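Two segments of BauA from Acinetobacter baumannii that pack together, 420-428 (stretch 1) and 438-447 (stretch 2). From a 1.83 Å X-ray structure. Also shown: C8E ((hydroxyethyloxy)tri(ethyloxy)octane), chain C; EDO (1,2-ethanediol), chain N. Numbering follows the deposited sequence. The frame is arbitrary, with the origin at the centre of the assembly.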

ATOM      1  N   THR A 420      -6.872  35.088 -37.319  1.00 27.31           N
ATOM      2  CA  THR A 420      -6.927  34.039 -38.335  1.00 28.68           C
ATOM      3  C   THR A 420      -8.306  34.042 -38.984  1.00 29.01           C
ATOM      4  O   THR A 420      -9.311  34.456 -38.385  1.00 27.78           O
ATOM      5  N   SER A 421      -8.334  33.688 -40.270  1.00 28.58           N
ATOM      6  CA  SER A 421      -9.610  33.533 -40.955  1.00 29.09           C
ATOM      7  C   SER A 421      -9.463  32.426 -42.001  1.00 27.87           C
ATOM      8  O   SER A 421      -8.337  32.108 -42.419  1.00 28.34           O
ATOM      9  N   SER A 422     -10.573  31.757 -42.322  1.00 29.33           N
ATOM     10  CA  SER A 422     -10.522  30.733 -43.353  1.00 30.16           C
ATOM     11  C   SER A 422     -11.853  30.653 -44.108  1.00 26.51           C
ATOM     12  O   SER A 422     -12.901  31.099 -43.623  1.00 27.59           O
ATOM     13  N   PHE A 423     -11.778  30.003 -45.269  1.00 27.76           N
ATOM     14  CA  PHE A 423     -12.936  29.673 -46.066  1.00 30.54           C
ATOM     15  C   PHE A 423     -12.696  28.251 -46.545  1.00 25.13           C
ATOM     16  O   PHE A 423     -11.611  27.921 -47.033  1.00 26.61           O
ATOM     17  N   GLY A 424     -13.715  27.403 -46.382  1.00 26.87           N
ATOM     18  CA  GLY A 424     -13.559  26.028 -46.729  1.00 27.12           C
ATOM     19  C   GLY A 424     -14.772  25.451 -47.440  1.00 23.38           C
ATOM     20  O   GLY A 424     -15.886  25.969 -47.334  1.00 28.07           O
ATOM     21  N   LEU A 425     -14.517  24.391 -48.211  1.00 26.24           N
ATOM     22  CA  LEU A 425     -15.543  23.694 -48.979  1.00 30.14           C
ATOM     23  C   LEU A 425     -15.183  22.213 -49.010  1.00 28.85           C
ATOM     24  O   LEU A 425     -14.037  21.861 -49.275  1.00 29.52           O
ATOM     25  N   ALA A 426     -16.195  21.348 -48.822  1.00 26.99           N
ATOM     26  CA  ALA A 426     -16.013  19.924 -49.011  1.00 27.88           C
ATOM     27  C   ALA A 426     -17.304  19.280 -49.530  1.00 23.81           C
ATOM     28  O   ALA A 426     -18.391  19.748 -49.256  1.00 26.92           O
ATOM     29  N   ASP A 427     -17.110  18.188 -50.266  1.00 30.76           N
ATOM     30  CA  ASP A 427     -18.194  17.352 -50.749  1.00 32.21           C
ATOM     31  C   ASP A 427     -17.842  15.903 -50.441  1.00 32.11           C
ATOM     32  O   ASP A 427     -16.702  15.475 -50.672  1.00 30.33           O
ATOM     33  N   THR A 428     -18.838  15.164 -49.936  1.00 30.61           N
ATOM     34  CA  THR A 428     -18.737  13.732 -49.792  1.00 29.81           C
ATOM     35  C   THR A 428     -19.679  13.088 -50.823  1.00 27.56           C
ATOM     36  O   THR A 428     -20.877  13.315 -50.781  1.00 31.52           O
ATOM     37  N   LEU A 438     -16.413   9.097 -50.886  1.00 32.51           N
ATOM     38  CA  LEU A 438     -15.216   9.889 -51.216  1.00 33.50           C
ATOM     39  C   LEU A 438     -15.447  11.331 -50.773  1.00 35.57           C
ATOM     40  O   LEU A 438     -16.409  11.970 -51.214  1.00 31.49           O
ATOM     41  N   THR A 439     -14.571  11.819 -49.885  1.00 30.43           N
ATOM     42  CA  THR A 439     -14.651  13.199 -49.408  1.00 26.41           C
ATOM     43  C   THR A 439     -13.466  13.973 -50.015  1.00 29.28           C
ATOM     44  O   THR A 439     -12.353  13.488 -50.013  1.00 29.67           O
ATOM     45  N   LEU A 440     -13.755  15.138 -50.597  1.00 28.34           N
ATOM     46  CA  LEU A 440     -12.770  16.032 -51.216  1.00 30.19           C
ATOM     47  C   LEU A 440     -13.056  17.430 -50.681  1.00 28.17           C
ATOM     48  O   LEU A 440     -14.218  17.857 -50.658  1.00 29.19           O
ATOM     49  N   GLY A 441     -11.998  18.216 -50.458  1.00 25.21           N
ATOM     50  CA  GLY A 441     -12.218  19.586 -50.098  1.00 26.78           C
ATOM     51  C   GLY A 441     -10.946  20.414 -50.110  1.00 23.92           C
ATOM     52  O   GLY A 441      -9.836  19.893 -50.241  1.00 24.46           O
ATOM     53  N   LEU A 442     -11.133  21.724 -49.951  1.00 25.71           N
ATOM     54  CA  LEU A 442     -10.005  22.576 -49.687  1.00 28.22           C
ATOM     55  C   LEU A 442     -10.410  23.694 -48.739  1.00 26.86           C
ATOM     56  O   LEU A 442     -11.589  23.987 -48.574  1.00 30.07           O
ATOM     57  N   ARG A 443      -9.389  24.282 -48.090  1.00 26.04           N
ATOM     58  CA  ARG A 443      -9.563  25.412 -47.225  1.00 24.47           C
ATOM     59  C   ARG A 443      -8.430  26.417 -47.471  1.00 22.58           C
ATOM     60  O   ARG A 443      -7.286  26.051 -47.632  1.00 24.84           O
ATOM     61  N   HIS A 444      -8.801  27.692 -47.490  1.00 25.48           N
ATOM     62  CA  HIS A 444      -7.853  28.768 -47.634  1.00 26.16           C
ATOM     63  C   HIS A 444      -7.789  29.480 -46.288  1.00 23.91           C
ATOM     64  O   HIS A 444      -8.805  29.897 -45.752  1.00 27.00           O
ATOM     65  N   GLN A 445      -6.576  29.561 -45.745  1.00 26.14           N
ATOM     66  CA  GLN A 445      -6.331  29.984 -44.365  1.00 26.82           C
ATOM     67  C   GLN A 445      -5.428  31.226 -44.378  1.00 26.26           C
ATOM     68  O   GLN A 445      -4.399  31.217 -45.041  1.00 27.79           O
ATOM     69  N   THR A 446      -5.786  32.226 -43.576  1.00 24.59           N
ATOM     70  CA  THR A 446      -4.958  33.391 -43.374  1.00 25.80           C
ATOM     71  C   THR A 446      -4.615  33.542 -41.886  1.00 29.24           C
ATOM     72  O   THR A 446      -5.429  33.251 -41.039  1.00 26.56           O
ATOM     73  N   VAL A 447      -3.470  34.172 -41.600  1.00 26.64           N
ATOM     74  CA  VAL A 447      -3.046  34.443 -40.225  1.00 27.47           C
ATOM     75  C   VAL A 447      -2.186  35.709 -40.198  1.00 27.18           C
ATOM     76  O   VAL A 447      -1.358  35.943 -41.092  1.00 27.95           O
TER

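Two antiparallel neighbours in a β-sheet make this contact, held mainly by paired backbone hydrogen bonds, with side chains lying on the two faces of the sheet rather than between the strands. The strand axes approach to 4.6 Å and run at 172°. Ser421 with Thr446, Phe423 with His444, Leu425 with Leu442 and Asp427 with Leu440 each exchange two N-H to O bonds; in the first pair Thr446 N reaches Ser421 O at 2.8 Å and Ser421 N reaches Thr446 O at 3.0 Å.

Alternation sorts the side chains. One face carries Thr420, Ser422, Ala426, Thr428, Thr439, Arg443, Gln445 and Val447, all buried, and its partners are mostly small or polar. Arg443 is extended through chi1 and chi2 (both t), then turns at chi3 (m), which brings its end to the other strand, where NH1 donates to Ser422 OG at 2.9 Å, Ser422 being in the p rotamer. The guanidinium lays one face over Gly424 CA. With Arg443 placed as it is, an ideal CB on Gly424 would sit 2.3 Å from Arg443 NH2, a clash. Gly441 follows a similar rule opposite Ala426, since an ideal CB there would come 2.6 Å from Leu425 O and 2.9 Å from Ala426 CB.

At one end of these segments, Thr428 and Thr439 both adopt m and bring their hydroxyls together, OG1 to OG1 at 2.7 Å, a hydrogen bond that either could donate. At the other, Thr420 and Val447, both p, touch through methyls, CG2 to CG2 at 3.8 Å. The end of Gln445 (chi1 t, chi2 p) comes nearer to stretch 1: its NE2 lies 3.7 Å from Thr420 CB and makes a weak bond of 3.4 Å to Thr446 O in its own strand.

The opposite face, partly exposed, has an apolar middle of Phe423, Leu425, Leu440 and Leu442, with Asp427 (t) beside Leu440 and His444 (t) beside Phe423, and Ser421 with Thr446 at the far end. Phe423, at m, presents its ring edge to His444 O. Leu425 is t, Leu440 m and Leu442 p, and the detergent C8E lies along this surface, its C14 3.7 Å from Leu425 CD2. Ser421 (p) sets OG 3.8 Å from CB of Thr446 (m) and shares a 3.1 Å hydrogen bond with ethanediol O2, while Thr446 CG2 meets ethanediol C1 at 3.6 Å. One water joins the two strands here, 2.7 Å from Thr446 OG1, donating weakly to Ser421 O at 3.4 Å and to His444 O at 3.2 Å.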

ATOM      1  CB  THR A 420      -6.648  32.637 -37.776  1.00 33.44           C
ATOM      2  OG1 THR A 420      -7.724  32.253 -36.915  1.00 34.72           O
ATOM      3  CG2 THR A 420      -5.356  32.536 -37.008  1.00 34.16           C
ATOM      4  CB  SER A 421     -10.035  34.822 -41.574  1.00 34.10           C
ATOM      5  OG  SER A 421      -9.177  35.112 -42.660  1.00 35.46           O
ATOM      6  CB  SER A 422     -10.134  29.383 -42.785  1.00 30.91           C
ATOM      7  OG  SER A 422     -11.235  28.745 -42.161  1.00 31.52           O
ATOM      8  CB  PHE A 423     -13.166  30.714 -47.177  1.00 39.53           C
ATOM      9  CG  PHE A 423     -13.138  32.149 -46.677  1.00 54.39           C
ATOM     10  CD1 PHE A 423     -11.950  32.732 -46.237  1.00 68.35           C
ATOM     11  CD2 PHE A 423     -14.308  32.885 -46.528  1.00 64.09           C
ATOM     12  CE1 PHE A 423     -11.930  34.007 -45.676  1.00 49.55           C
ATOM     13  CE2 PHE A 423     -14.280  34.178 -46.010  1.00 49.33           C
ATOM     14  CZ  PHE A 423     -13.107  34.702 -45.517  1.00 54.77           C
ATOM     15  CB  LEU A 425     -15.599  24.288 -50.394  1.00 32.26           C
ATOM     16  CG  LEU A 425     -16.575  23.639 -51.374  1.00 35.18           C
ATOM     17  CD1 LEU A 425     -18.020  23.852 -50.931  1.00 33.63           C
ATOM     18  CD2 LEU A 425     -16.373  24.202 -52.767  1.00 32.00           C
ATOM     19  CB  ALA A 426     -15.569  19.243 -47.733  1.00 29.31           C
ATOM     20  CB  ASP A 427     -18.397  17.532 -52.256  1.00 32.52           C
ATOM     21  CG  ASP A 427     -19.631  16.832 -52.833  1.00 37.29           C
ATOM     22  OD1 ASP A 427     -20.581  16.545 -52.054  1.00 38.25           O
ATOM     23  OD2 ASP A 427     -19.685  16.697 -54.086  1.00 33.82           O
ATOM     24  CB  THR A 428     -19.087  13.256 -48.371  1.00 33.30           C
ATOM     25  OG1 THR A 428     -18.200  13.836 -47.414  1.00 31.58           O
ATOM     26  CG2 THR A 428     -19.007  11.751 -48.245  1.00 35.19           C
ATOM     27  CB  LEU A 438     -14.963   9.843 -52.723  1.00 32.40           C
ATOM     28  CG  LEU A 438     -13.868  10.780 -53.237  1.00 33.15           C
ATOM     29  CD1 LEU A 438     -12.507  10.344 -52.740  1.00 32.64           C
ATOM     30  CD2 LEU A 438     -13.882  10.831 -54.754  1.00 36.75           C
ATOM     31  CB  THR A 439     -14.652  13.258 -47.876  1.00 32.18           C
ATOM     32  OG1 THR A 439     -15.798  12.588 -47.360  1.00 32.18           O
ATOM     33  CG2 THR A 439     -14.664  14.672 -47.342  1.00 32.72           C
ATOM     34  CB  LEU A 440     -12.963  16.095 -52.737  1.00 38.53           C
ATOM     35  CG  LEU A 440     -12.784  14.818 -53.534  1.00 54.53           C
ATOM     36  CD1 LEU A 440     -13.128  15.089 -54.993  1.00 51.64           C
ATOM     37  CD2 LEU A 440     -11.361  14.297 -53.411  1.00 61.71           C
ATOM     38  CB  LEU A 442      -9.453  23.095 -51.018  1.00 38.30           C
ATOM     39  CG  LEU A 442     -10.250  24.185 -51.710  1.00 46.08           C
ATOM     40  CD1 LEU A 442     -10.035  25.532 -51.042  1.00 56.18           C
ATOM     41  CD2 LEU A 442      -9.833  24.256 -53.177  1.00 56.15           C
ATOM     42  CB  ARG A 443      -9.609  24.969 -45.762  1.00 27.63           C
ATOM     43  CG  ARG A 443      -9.724  26.110 -44.768  1.00 25.54           C
ATOM     44  CD  ARG A 443      -9.910  25.652 -43.316  1.00 28.66           C
ATOM     45  NE  ARG A 443     -11.060  24.784 -43.127  1.00 26.54           N
ATOM     46  CZ  ARG A 443     -12.329  25.165 -43.204  1.00 25.35           C
ATOM     47  NH1 ARG A 443     -12.636  26.457 -43.143  1.00 26.07           N
ATOM     48  NH2 ARG A 443     -13.276  24.237 -43.332  1.00 26.46           N
ATOM     49  CB  HIS A 444      -8.258  29.739 -48.766  1.00 29.29           C
ATOM     50  CG  HIS A 444      -7.239  30.805 -49.020  1.00 26.76           C
ATOM     51  ND1 HIS A 444      -6.060  30.538 -49.683  1.00 29.72           N
ATOM     52  CD2 HIS A 444      -7.223  32.125 -48.716  1.00 28.59           C
ATOM     53  CE1 HIS A 444      -5.318  31.630 -49.698  1.00 28.89           C
ATOM     54  NE2 HIS A 444      -6.022  32.625 -49.163  1.00 27.98           N
ATOM     55  CB  GLN A 445      -5.635  28.854 -43.606  1.00 26.32           C
ATOM     56  CG  GLN A 445      -5.284  29.205 -42.162  1.00 29.12           C
ATOM     57  CD  GLN A 445      -6.489  29.089 -41.266  1.00 29.95           C
ATOM     58  OE1 GLN A 445      -7.175  28.063 -41.233  1.00 30.91           O
ATOM     59  NE2 GLN A 445      -6.760  30.145 -40.531  1.00 32.13           N
ATOM     60  CB  THR A 446      -5.634  34.654 -43.934  1.00 30.64           C
ATOM     61  OG1 THR A 446      -5.921  34.406 -45.314  1.00 37.34           O
ATOM     62  CG2 THR A 446      -4.744  35.877 -43.859  1.00 36.87           C
ATOM     63  CB  VAL A 447      -2.277  33.249 -39.641  1.00 26.71           C
ATOM     64  CG1 VAL A 447      -1.056  32.916 -40.457  1.00 31.73           C
ATOM     65  CG2 VAL A 447      -1.897  33.473 -38.191  1.00 29.86           C
TER
HETATM   66  C1  C8E C 826      -0.526  16.317 -52.753  1.00 65.60           C
HETATM   67  C2  C8E C 826      -1.843  15.661 -52.402  1.00 64.08           C
HETATM   68  C3  C8E C 826      -2.986  16.609 -52.731  1.00 59.52           C
HETATM   69  C4  C8E C 826      -4.354  16.013 -52.404  1.00 57.29           C
HETATM   70  C5  C8E C 826      -5.355  16.390 -53.487  1.00 53.56           C
HETATM   71  C6  C8E C 826      -6.738  16.698 -52.969  1.00 45.19           C
HETATM   72  C7  C8E C 826      -7.278  17.913 -53.676  1.00 43.80           C
HETATM   73  C8  C8E C 826      -8.759  17.972 -53.487  1.00 42.43           C
HETATM   74  O9  C8E C 826      -9.184  19.260 -53.885  1.00 44.99           O
HETATM   75  C10 C8E C 826     -10.356  19.271 -54.675  1.00 50.44           C
HETATM   76  C11 C8E C 826     -11.089  20.593 -54.528  1.00 49.72           C
HETATM   77  O12 C8E C 826     -12.470  20.335 -54.227  1.00 62.57           O
HETATM   78  C13 C8E C 826     -13.421  20.945 -55.094  1.00 66.92           C
HETATM   79  C14 C8E C 826     -14.657  21.309 -54.278  1.00 81.86           C
HETATM   80  O15 C8E C 826     -15.112  20.191 -53.513  1.00 78.39           O
HETATM   81  C1  EDO N 811      -5.624  37.574 -40.841  1.00 47.03           C
HETATM   82  O1  EDO N 811      -5.758  38.990 -40.780  1.00 54.24           O
HETATM   83  C2  EDO N 811      -6.990  36.995 -40.526  1.00 49.26           C
HETATM   84  O2  EDO N 811      -7.970  37.634 -41.351  1.00 69.18           O
HETATM   85  O   HOH W   1      -8.220  33.004 -45.725  1.00 58.37           O